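Local coordinates for adhesion and penetration protein autotransporter (Haemophilus influenzae, PDB 3SYJ) that mediates bacterial adherence to host cells and cell-to-cell aggregation, its passenger domain joining a probable serine protease to a long beta-helix, at residues A[13-18]-A[150-155]; A[29-34]-A[207-212]; A[350-355]-A[392-397]; A[431-436]-A[443-448]. All blocks are in the same frame, centred on the assembly; numbering follows the deposited sequence.

Overall arrangement
From the N terminus, helix 9-17 and strand 29-32 come first, each met by a later piece of the protease part: interaction 1 brings 13-18 to 150-155, and interaction 2 brings 29-34 to 207-212. The two loops cross, since their segments alternate along the chain. Their centres lie about 11 Å apart, and F15 CD1 touches L209 CD1 at 4.0 Å. Interactions 3 and 4 follow in series on the beta-helix: 350-355 with 392-397 spans two turns, whereas 431-436 with 443-448 closes a short loop within one. Their centres are about 15 Å apart, joined by a weak hydrogen bond from N397 ND2 to Q435 OE1; interaction 1 is about 43 Å from interaction 3, centre to centre.

Interaction 1. Residues A[13-18]-A[150-155]; sequences RDFAEN and ERVRIG
F15 and A16, near the C-terminal end of helix 9-17, pack on V152 and I154 of strand 151-155 through apolar groups. F15 presents its ring edge: CE2 and CZ share one methyl, CE2 lying 4.0 Å from V152 CG1, which sits close to the ring plane. The ring reaches the strand because CG stands roughly trans to the backbone nitrogen (chi1 -154°), swinging out beside the helix. The F15 ring also pairs edge-to-face with F22. A16 is met end-on by I154, whose CD1 comes to 3.9 Å from A16 CB and 3.7 Å from A16 O. Both I154 torsions are extended (chi1 178°, chi2 175°), giving the delta methyl its full reach, and the small alanine lets that methyl approach the helix backbone. Strand 151-155 lies between strands 179-182 and 221-226 in an antiparallel sheet of the peptidase S6 region, a member of the PA clan of chymotrypsin-like proteases; V152 and I154 send their CB atoms from this sheet toward the helix, whereas R153 leaves from the other side. Charged contacts lie nearby, not across the interface. In the helix, R13 NH2 and E17 OE2 form a salt bridge of 3.5 Å one turn apart, the oxygen lying in the plane of the guanidinium edge, and E17 OE1 also pairs with R56. R153 reaches D217 and S220, on either side in the sequence of S218, the active-site serine by similarity. As for backbone bonds, E17 N donates to R13 O at 3.1 Å, and the helix finishes in a Schellman motif, with N18 at positive phi.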
# COMPACT_ATOMS: atom_id res chain seq x y z
N ARG A 13 -26.32 43.68 -27.22
CA ARG A 13 -25.10 43.50 -28.00
C ARG A 13 -24.72 42.02 -28.02
O ARG A 13 -24.44 41.46 -29.07
CB ARG A 13 -23.96 44.34 -27.43
CG ARG A 13 -24.14 45.85 -27.59
CD ARG A 13 -24.17 46.28 -29.04
NE ARG A 13 -23.26 45.48 -29.86
CZ ARG A 13 -21.95 45.63 -29.87
NH1 ARG A 13 -21.41 46.57 -29.12
NH2 ARG A 13 -21.17 44.85 -30.63
N ASP A 14 -24.72 41.38 -26.85
CA ASP A 14 -24.38 39.96 -26.75
C ASP A 14 -25.35 39.12 -27.58
O ASP A 14 -24.93 38.18 -28.27
CB ASP A 14 -24.39 39.50 -25.28
CG ASP A 14 -23.14 39.93 -24.52
OD1 ASP A 14 -22.21 40.46 -25.16
OD2 ASP A 14 -23.10 39.74 -23.28
N PHE A 15 -26.63 39.47 -27.52
CA PHE A 15 -27.68 38.79 -28.27
C PHE A 15 -27.30 38.74 -29.75
O PHE A 15 -27.32 37.67 -30.36
CB PHE A 15 -29.02 39.52 -28.08
CG PHE A 15 -30.23 38.65 -28.26
CD1 PHE A 15 -30.76 37.94 -27.19
CD2 PHE A 15 -30.86 38.54 -29.50
CE1 PHE A 15 -31.88 37.14 -27.35
CE2 PHE A 15 -31.98 37.74 -29.66
CZ PHE A 15 -32.49 37.04 -28.58
N ALA A 16 -26.92 39.89 -30.31
CA ALA A 16 -26.62 39.97 -31.74
C ALA A 16 -25.36 39.21 -32.13
O ALA A 16 -25.27 38.66 -33.23
CB ALA A 16 -26.51 41.42 -32.17
N GLU A 17 -24.38 39.18 -31.23
CA GLU A 17 -23.10 38.53 -31.51
C GLU A 17 -23.06 37.08 -31.03
O GLU A 17 -22.03 36.43 -31.12
CB GLU A 17 -21.94 39.32 -30.87
CG GLU A 17 -21.92 40.83 -31.14
CD GLU A 17 -21.69 41.19 -32.61
OE1 GLU A 17 -21.19 40.34 -33.38
OE2 GLU A 17 -22.01 42.34 -32.99
N ASN A 18 -24.18 36.57 -30.51
CA ASN A 18 -24.19 35.25 -29.88
C ASN A 18 -23.08 35.14 -28.83
O ASN A 18 -22.36 34.15 -28.78
CB ASN A 18 -24.03 34.13 -30.92
CG ASN A 18 -25.32 33.84 -31.69
OD1 ASN A 18 -25.37 34.01 -32.91
ND2 ASN A 18 -26.36 33.43 -30.98
N GLU A 150 -41.13 31.57 -30.49
CA GLU A 150 -40.06 32.55 -30.44
C GLU A 150 -39.94 33.32 -31.75
O GLU A 150 -40.20 32.79 -32.83
CB GLU A 150 -38.74 31.87 -30.07
CG GLU A 150 -38.82 31.01 -28.82
CD GLU A 150 -38.67 31.79 -27.53
OE1 GLU A 150 -38.59 33.04 -27.59
OE2 GLU A 150 -38.61 31.16 -26.45
N ARG A 151 -39.55 34.59 -31.65
CA ARG A 151 -39.37 35.44 -32.81
C ARG A 151 -38.29 36.47 -32.48
O ARG A 151 -38.32 37.06 -31.40
CB ARG A 151 -40.68 36.14 -33.20
CG ARG A 151 -40.98 36.05 -34.68
CD ARG A 151 -41.80 37.21 -35.22
NE ARG A 151 -43.25 37.01 -35.14
CZ ARG A 151 -44.08 37.09 -36.18
NH1 ARG A 151 -43.63 37.35 -37.40
NH2 ARG A 151 -45.38 36.92 -36.00
N VAL A 152 -37.34 36.68 -33.39
CA VAL A 152 -36.24 37.62 -33.15
C VAL A 152 -35.89 38.45 -34.39
O VAL A 152 -36.26 38.09 -35.51
CB VAL A 152 -34.97 36.91 -32.66
CG1 VAL A 152 -35.25 36.12 -31.39
CG2 VAL A 152 -34.43 36.00 -33.74
N ARG A 153 -35.18 39.56 -34.19
CA ARG A 153 -34.68 40.38 -35.29
C ARG A 153 -33.30 40.94 -34.95
O ARG A 153 -32.85 40.88 -33.81
CB ARG A 153 -35.64 41.52 -35.66
CG ARG A 153 -35.72 42.67 -34.63
CD ARG A 153 -36.22 43.98 -35.27
NE ARG A 153 -35.30 44.44 -36.31
CZ ARG A 153 -34.25 45.23 -36.09
NH1 ARG A 153 -33.99 45.69 -34.87
NH2 ARG A 153 -33.45 45.59 -37.10
N ILE A 154 -32.63 41.50 -35.94
CA ILE A 154 -31.27 41.95 -35.75
C ILE A 154 -30.93 42.94 -36.84
O ILE A 154 -31.38 42.78 -37.98
CB ILE A 154 -30.29 40.75 -35.80
CG1 ILE A 154 -28.84 41.22 -35.64
CG2 ILE A 154 -30.49 39.97 -37.10
CD1 ILE A 154 -27.82 40.10 -35.57
N GLY A 155 -30.16 43.97 -36.51
CA GLY A 155 -29.80 44.97 -37.50
C GLY A 155 -28.76 45.97 -37.03
O GLY A 155 -28.34 45.96 -35.87

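Interaction 2. Residues A[29-34]-A[207-212]; sequences IKVYNK and GPLPIA
The beta-hairpin built from strands 29-32 and 38-42 presents V31 to the irregular loop 207-212, inside the peptidase S6 region. V31 meets P208 and L209, all three residues are buried, and the contact is wholly apolar: no hydrogen bond passes between the two segments. Each methyl of the valine has its own main neighbour. CG1 takes the leucine, at 3.9 Å from L209 CD2, while CG2 lies 4.0 Å from P208 CG and also 4.1 Å from L209 CD1. The root of the side chain joins in, V31 CB standing 4.0 Å from P208 CG, so that the valine fork bears on CB and CG of the proline ring with its branches spread toward the leucine. The torsion aims this fork: CG1 is trans to the backbone nitrogen (chi1 174°) and CG2 trans to the carbonyl carbon. A beta-branched residue suits the strand and offers two methyls to two partners. P208 supplies a rigid apolar ring, and the forked end of L209 reaches the valine although its CB bond does not point there. G207, just before, has a positive phi of 134°, where a beta carbon would press on the preceding carbonyl oxygen; glycine avoids that crowding. Backbone bonds from V31 to V39 and G40 hold it in the hairpin, while N182 of strand 179-182 receives the backbone N-H of L209 on OD1. Helix 9-17 borders the contact, Y11 touching both V31 and L209, and Y12 and F15 lying against the leucine.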
# COMPACT_ATOMS: atom_id res chain seq x y z
N ILE A 29 -32.23 31.96 -20.66
CA ILE A 29 -31.34 33.02 -20.20
C ILE A 29 -32.13 34.05 -19.41
O ILE A 29 -33.04 34.70 -19.93
CB ILE A 29 -30.58 33.70 -21.36
CG1 ILE A 29 -29.74 32.69 -22.14
CG2 ILE A 29 -29.68 34.81 -20.84
CD1 ILE A 29 -30.42 32.15 -23.37
N LYS A 30 -31.78 34.20 -18.14
CA LYS A 30 -32.44 35.18 -17.30
C LYS A 30 -31.97 36.58 -17.67
O LYS A 30 -30.78 36.81 -17.89
CB LYS A 30 -32.15 34.89 -15.83
CG LYS A 30 -32.88 33.65 -15.31
CD LYS A 30 -32.33 33.23 -13.95
CE LYS A 30 -32.97 31.93 -13.46
NZ LYS A 30 -34.43 32.08 -13.25
N VAL A 31 -32.91 37.51 -17.76
CA VAL A 31 -32.61 38.89 -18.10
C VAL A 31 -33.07 39.81 -16.97
O VAL A 31 -34.27 39.89 -16.68
CB VAL A 31 -33.30 39.30 -19.41
CG1 VAL A 31 -33.10 40.78 -19.68
CG2 VAL A 31 -32.78 38.45 -20.55
N TYR A 32 -32.12 40.49 -16.33
CA TYR A 32 -32.42 41.38 -15.22
C TYR A 32 -32.35 42.84 -15.67
O TYR A 32 -31.60 43.16 -16.58
CB TYR A 32 -31.44 41.15 -14.06
CG TYR A 32 -31.45 39.72 -13.56
CD1 TYR A 32 -32.35 39.32 -12.58
CD2 TYR A 32 -30.58 38.78 -14.08
CE1 TYR A 32 -32.37 38.01 -12.12
CE2 TYR A 32 -30.59 37.47 -13.63
CZ TYR A 32 -31.48 37.09 -12.65
OH TYR A 32 -31.49 35.79 -12.21
N ASN A 33 -33.15 43.71 -15.05
CA ASN A 33 -33.05 45.13 -15.34
C ASN A 33 -31.95 45.80 -14.51
O ASN A 33 -31.24 45.14 -13.75
CB ASN A 33 -34.40 45.85 -15.17
CG ASN A 33 -34.93 45.80 -13.73
OD1 ASN A 33 -34.19 45.62 -12.77
ND2 ASN A 33 -36.24 45.97 -13.60
N LYS A 34 -31.79 47.11 -14.68
CA LYS A 34 -30.71 47.80 -14.00
C LYS A 34 -30.93 47.83 -12.49
O LYS A 34 -30.01 48.11 -11.73
CB LYS A 34 -30.49 49.20 -14.59
CG LYS A 34 -29.94 49.14 -16.02
CD LYS A 34 -29.54 50.49 -16.56
CE LYS A 34 -28.83 50.33 -17.91
NZ LYS A 34 -28.77 51.58 -18.72
N GLY A 207 -40.54 37.78 -25.44
CA GLY A 207 -39.45 37.80 -24.47
C GLY A 207 -39.13 39.16 -23.88
O GLY A 207 -39.76 40.16 -24.20
N PRO A 208 -38.12 39.20 -23.00
CA PRO A 208 -37.81 40.41 -22.24
C PRO A 208 -37.01 41.45 -23.03
O PRO A 208 -36.77 42.54 -22.51
CB PRO A 208 -36.94 39.88 -21.09
CG PRO A 208 -36.66 38.42 -21.39
CD PRO A 208 -37.15 38.12 -22.77
N LEU A 209 -36.57 41.12 -24.24
CA LEU A 209 -35.70 42.03 -24.99
C LEU A 209 -36.28 42.43 -26.33
O LEU A 209 -35.69 42.17 -27.37
CB LEU A 209 -34.32 41.39 -25.19
CG LEU A 209 -33.53 41.07 -23.92
CD1 LEU A 209 -32.37 40.13 -24.24
CD2 LEU A 209 -33.02 42.32 -23.22
N PRO A 210 -37.46 43.06 -26.33
CA PRO A 210 -38.04 43.48 -27.61
C PRO A 210 -37.21 44.60 -28.20
O PRO A 210 -36.77 45.49 -27.47
CB PRO A 210 -39.41 44.04 -27.22
CG PRO A 210 -39.63 43.65 -25.80
CD PRO A 210 -38.29 43.49 -25.18
N ILE A 211 -36.99 44.56 -29.51
CA ILE A 211 -36.20 45.58 -30.18
C ILE A 211 -36.84 45.99 -31.51
O ILE A 211 -37.22 45.14 -32.32
CB ILE A 211 -34.75 45.11 -30.40
CG1 ILE A 211 -33.86 46.26 -30.89
CG2 ILE A 211 -34.70 43.92 -31.35
CD1 ILE A 211 -32.40 45.86 -31.01
N ALA A 212 -36.95 47.29 -31.72
CA ALA A 212 -37.58 47.82 -32.92
C ALA A 212 -36.51 48.36 -33.85
O ALA A 212 -35.44 48.77 -33.41
CB ALA A 212 -38.57 48.91 -32.56

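Interaction 3. Residues A[350-355]-A[392-397]; sequences LIFASD and VTWKVN
F352 has its CG trans to the carbonyl carbon (chi1 -81°), and V396 has CG1 trans to its backbone nitrogen (chi1 172°), which leaves CG2 trans to the carbonyl carbon; these rotations bring a phenyl face under a methyl. V396 CG2 stands 4.1 Å from F352 CD1, above one face of the ring but displaced toward its rim, and the two side chains run nearly at right angles. W394, two residues before V396, has CG trans to its backbone nitrogen (chi1 -169°), which folds the indole inward. Its six-membered part comes nearest the phenyl at W394 CH2, 4.5 Å from F352 CZ, a loose and oblique approach. V396 also braces the indole, its CB lying 4.0 Å above the plane of W394 and, again, toward the rim. The valine therefore packs on a face of each aromatic residue, one in its own segment and one across the contact. Strands 348-352 and 391-394 belong to parallel turns of the right-handed beta-helix characteristic of autotransporter passenger domains, with strand 369-373 between them. The contact thus reaches over a whole intervening turn: V371 touches both F352 and W394, and P373 meets V396. Bulky apolar side chains suit this interior, where W394 also packs on L363 and F365 of strand 363-366. T393 and I351, by contrast, are partly exposed. Past the strand, S354 OG donates to D355 O at 3.0 Å, from above the carbonyl plane rather than along a lone pair, and is also bonded to G284 N. D355 OD1 accepts from T378 N, tying this turn to the next.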
# COMPACT_ATOMS: atom_id res chain seq x y z
N LEU A 350 -15.09 13.53 -65.14
CA LEU A 350 -15.23 14.84 -65.73
C LEU A 350 -13.86 15.27 -66.22
O LEU A 350 -12.92 15.36 -65.43
CB LEU A 350 -15.78 15.84 -64.70
CG LEU A 350 -15.82 17.29 -65.20
CD1 LEU A 350 -16.74 17.43 -66.44
CD2 LEU A 350 -16.22 18.26 -64.08
N ILE A 351 -13.75 15.51 -67.51
CA ILE A 351 -12.45 15.80 -68.10
C ILE A 351 -12.40 17.24 -68.53
O ILE A 351 -13.28 17.71 -69.25
CB ILE A 351 -12.13 14.90 -69.33
CG1 ILE A 351 -11.89 13.46 -68.91
CG2 ILE A 351 -10.91 15.42 -70.08
CD1 ILE A 351 -13.16 12.64 -68.81
N PHE A 352 -11.38 17.95 -68.07
CA PHE A 352 -11.18 19.34 -68.47
C PHE A 352 -10.33 19.40 -69.75
O PHE A 352 -9.11 19.20 -69.73
CB PHE A 352 -10.55 20.14 -67.33
CG PHE A 352 -11.54 20.60 -66.28
CD1 PHE A 352 -12.26 19.68 -65.53
CD2 PHE A 352 -11.72 21.95 -66.02
CE1 PHE A 352 -13.16 20.11 -64.56
CE2 PHE A 352 -12.62 22.38 -65.06
CZ PHE A 352 -13.35 21.46 -64.33
N ALA A 353 -10.99 19.69 -70.87
CA ALA A 353 -10.30 19.84 -72.15
C ALA A 353 -9.72 21.25 -72.31
O ALA A 353 -8.86 21.48 -73.16
CB ALA A 353 -11.24 19.52 -73.30
N SER A 354 -10.20 22.18 -71.50
CA SER A 354 -9.65 23.54 -71.49
C SER A 354 -9.80 24.14 -70.10
O SER A 354 -10.55 23.62 -69.28
CB SER A 354 -10.38 24.44 -72.49
OG SER A 354 -11.66 24.83 -72.00
N ASP A 355 -9.08 25.22 -69.84
CA ASP A 355 -9.33 25.99 -68.62
C ASP A 355 -10.80 26.34 -68.55
O ASP A 355 -11.45 26.55 -69.58
CB ASP A 355 -8.51 27.27 -68.61
CG ASP A 355 -7.04 27.02 -68.42
OD1 ASP A 355 -6.68 25.87 -68.08
OD2 ASP A 355 -6.25 27.96 -68.61
N VAL A 392 -15.02 13.04 -54.37
CA VAL A 392 -14.64 13.62 -55.64
C VAL A 392 -13.14 13.76 -55.68
O VAL A 392 -12.56 14.57 -54.97
CB VAL A 392 -15.32 14.99 -55.88
CG1 VAL A 392 -14.76 15.65 -57.14
CG2 VAL A 392 -16.82 14.83 -56.01
N THR A 393 -12.50 12.94 -56.51
CA THR A 393 -11.07 13.02 -56.72
C THR A 393 -10.76 14.18 -57.65
O THR A 393 -11.08 14.14 -58.84
CB THR A 393 -10.53 11.71 -57.28
OG1 THR A 393 -10.95 10.63 -56.43
CG2 THR A 393 -9.01 11.74 -57.33
N TRP A 394 -10.14 15.23 -57.10
CA TRP A 394 -10.00 16.50 -57.78
C TRP A 394 -8.56 16.70 -58.23
O TRP A 394 -7.69 17.01 -57.42
CB TRP A 394 -10.43 17.64 -56.85
CG TRP A 394 -10.57 18.99 -57.51
CD1 TRP A 394 -9.67 20.01 -57.47
CD2 TRP A 394 -11.67 19.45 -58.30
NE1 TRP A 394 -10.15 21.08 -58.19
CE2 TRP A 394 -11.37 20.76 -58.71
CE3 TRP A 394 -12.88 18.87 -58.70
CZ2 TRP A 394 -12.23 21.51 -59.51
CZ3 TRP A 394 -13.73 19.61 -59.50
CH2 TRP A 394 -13.41 20.92 -59.89
N LYS A 395 -8.30 16.53 -59.52
CA LYS A 395 -6.93 16.56 -60.02
C LYS A 395 -6.63 17.83 -60.81
O LYS A 395 -5.66 17.89 -61.57
CB LYS A 395 -6.65 15.32 -60.88
CG LYS A 395 -6.72 14.03 -60.08
CD LYS A 395 -6.58 12.79 -60.95
CE LYS A 395 -6.65 11.53 -60.10
NZ LYS A 395 -6.78 10.28 -60.91
N VAL A 396 -7.45 18.85 -60.60
CA VAL A 396 -7.35 20.08 -61.36
C VAL A 396 -6.90 21.22 -60.47
O VAL A 396 -7.47 21.44 -59.40
CB VAL A 396 -8.70 20.42 -62.00
CG1 VAL A 396 -8.67 21.79 -62.62
CG2 VAL A 396 -9.04 19.38 -63.05
N ASN A 397 -5.87 21.95 -60.90
CA ASN A 397 -5.35 23.05 -60.10
C ASN A 397 -6.28 24.26 -60.08
O ASN A 397 -7.27 24.31 -60.80
CB ASN A 397 -3.97 23.47 -60.60
CG ASN A 397 -2.87 22.58 -60.09
OD1 ASN A 397 -1.97 22.20 -60.85
ND2 ASN A 397 -2.93 22.22 -58.80

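Interaction 4. Residues A[431-436]-A[443-448]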
# COMPACT_ATOMS: atom_id res chain seq x y z
N VAL A 431 -11.69 17.58 -46.91
CA VAL A 431 -10.77 17.80 -48.00
C VAL A 431 -9.53 17.03 -47.62
O VAL A 431 -8.96 17.24 -46.55
CB VAL A 431 -10.39 19.28 -48.12
CG1 VAL A 431 -9.14 19.45 -48.97
CG2 VAL A 431 -11.56 20.10 -48.66
N ILE A 432 -9.13 16.10 -48.49
CA ILE A 432 -7.89 15.36 -48.31
C ILE A 432 -6.83 15.98 -49.19
O ILE A 432 -7.05 16.19 -50.38
CB ILE A 432 -8.07 13.87 -48.69
CG1 ILE A 432 -9.15 13.22 -47.83
CG2 ILE A 432 -6.76 13.13 -48.56
CD1 ILE A 432 -9.51 11.81 -48.25
N LEU A 433 -5.68 16.30 -48.61
CA LEU A 433 -4.58 16.91 -49.36
C LEU A 433 -3.59 15.86 -49.81
O LEU A 433 -2.91 15.24 -48.99
CB LEU A 433 -3.85 17.95 -48.52
CG LEU A 433 -4.72 19.06 -47.93
CD1 LEU A 433 -3.85 19.99 -47.09
CD2 LEU A 433 -5.42 19.81 -49.05
N GLU A 434 -3.51 15.66 -51.13
CA GLU A 434 -2.48 14.79 -51.70
C GLU A 434 -1.98 15.29 -53.06
O GLU A 434 -1.95 14.53 -54.02
CB GLU A 434 -3.00 13.34 -51.82
CG GLU A 434 -1.88 12.30 -51.70
CD GLU A 434 -2.34 10.87 -51.93
OE1 GLU A 434 -3.57 10.62 -51.98
OE2 GLU A 434 -1.47 9.99 -52.06
N GLN A 435 -1.61 16.57 -53.14
CA GLN A 435 -1.01 17.09 -54.37
C GLN A 435 0.18 16.24 -54.73
O GLN A 435 0.94 15.84 -53.85
CB GLN A 435 -0.52 18.53 -54.20
CG GLN A 435 -1.55 19.59 -54.39
CD GLN A 435 -1.90 19.85 -55.83
OE1 GLN A 435 -1.12 20.42 -56.60
NE2 GLN A 435 -3.10 19.47 -56.20
N GLN A 436 0.35 16.00 -56.03
CA GLN A 436 1.53 15.32 -56.56
C GLN A 436 2.56 16.34 -57.04
O GLN A 436 2.20 17.36 -57.62
CB GLN A 436 1.15 14.45 -57.75
CG GLN A 436 -0.19 13.75 -57.64
CD GLN A 436 -0.14 12.53 -56.76
OE1 GLN A 436 -0.03 12.63 -55.54
NE2 GLN A 436 -0.23 11.35 -57.37
N LYS A 443 5.49 21.04 -55.44
CA LYS A 443 4.31 20.41 -54.85
C LYS A 443 3.68 21.33 -53.80
O LYS A 443 4.31 21.66 -52.79
CB LYS A 443 4.69 19.08 -54.20
CG LYS A 443 3.51 18.27 -53.68
CD LYS A 443 3.96 16.91 -53.16
CE LYS A 443 4.88 17.05 -51.96
NZ LYS A 443 5.16 15.75 -51.31
N GLN A 444 2.44 21.74 -54.04
CA GLN A 444 1.70 22.58 -53.10
C GLN A 444 0.20 22.45 -53.35
O GLN A 444 -0.27 22.69 -54.46
CB GLN A 444 2.12 24.05 -53.22
CG GLN A 444 1.26 25.02 -52.41
CD GLN A 444 1.73 26.46 -52.54
OE1 GLN A 444 1.19 27.23 -53.34
NE2 GLN A 444 2.75 26.82 -51.78
N ALA A 445 -0.54 22.06 -52.32
CA ALA A 445 -1.98 21.85 -52.45
C ALA A 445 -2.74 23.16 -52.63
O ALA A 445 -3.60 23.27 -53.50
CB ALA A 445 -2.51 21.08 -51.27
N PHE A 446 -2.41 24.15 -51.81
CA PHE A 446 -3.02 25.48 -51.88
C PHE A 446 -2.05 26.52 -51.33
O PHE A 446 -1.21 26.21 -50.49
CB PHE A 446 -4.34 25.52 -51.09
CG PHE A 446 -5.38 24.55 -51.59
CD1 PHE A 446 -6.19 24.86 -52.68
CD2 PHE A 446 -5.55 23.32 -50.97
CE1 PHE A 446 -7.15 23.97 -53.14
CE2 PHE A 446 -6.49 22.42 -51.43
CZ PHE A 446 -7.30 22.74 -52.51
N SER A 447 -2.17 27.75 -51.80
CA SER A 447 -1.31 28.82 -51.29
C SER A 447 -1.77 29.27 -49.91
O SER A 447 -1.07 30.00 -49.22
CB SER A 447 -1.31 30.00 -52.25
OG SER A 447 -2.62 30.52 -52.36
N GLU A 448 -2.96 28.83 -49.52
CA GLU A 448 -3.55 29.24 -48.25
C GLU A 448 -4.77 28.36 -47.98
O GLU A 448 -5.55 28.08 -48.89
CB GLU A 448 -3.95 30.71 -48.32
CG GLU A 448 -4.35 31.34 -47.00
CD GLU A 448 -4.57 32.85 -47.12
OE1 GLU A 448 -5.36 33.28 -47.99
OE2 GLU A 448 -3.94 33.60 -46.33
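K443 lies with its aliphatic chain against the backbone of Q435. From CB the chain leaves with CG trans to the backbone nitrogen (chi1 -174°). CG then sits 3.5 Å from Q435 O and 4.1 Å from Q435 CB, and CD comes nearer still, 3.3 Å from Q435 O. A bend at chi3 (64°) carries the chain on to NZ, whose chief partner is D462 OD2 in a salt bridge, with a weak bond to D463 O. A long lysine suits the place because its methylene groups can lie along a carbonyl while the ammonium reaches a carboxylate on the following turn. Deeper in, the contact is apolar. L433 CD2 touches A445 CB at 3.9 Å and F446 CE2 at 3.7 Å, approaching the phenyl at its edge, close to the ring plane. A445 has only a methyl to offer, which leaves room for the leucine, while F446 brings a flat apolar ring that also packs on V414 and I424. L433 in turn rests on V458 and L460. The polar groups of the bend are met by the turn before: A445 O accepts from N420 ND2, and S447 OG bonds to K421 O. The touching parts, 433 to 436 and 443 to 446, run in roughly opposite directions, 146° apart, with Q435 and A445 the nearest residues by CA at 5.2 Å. A loop that leaves the end of strand 430-433 and folds back before strand 449-452 is a feature of right-handed beta-helices, whose turns between faces can be elaborated without disturbing the stacked strands.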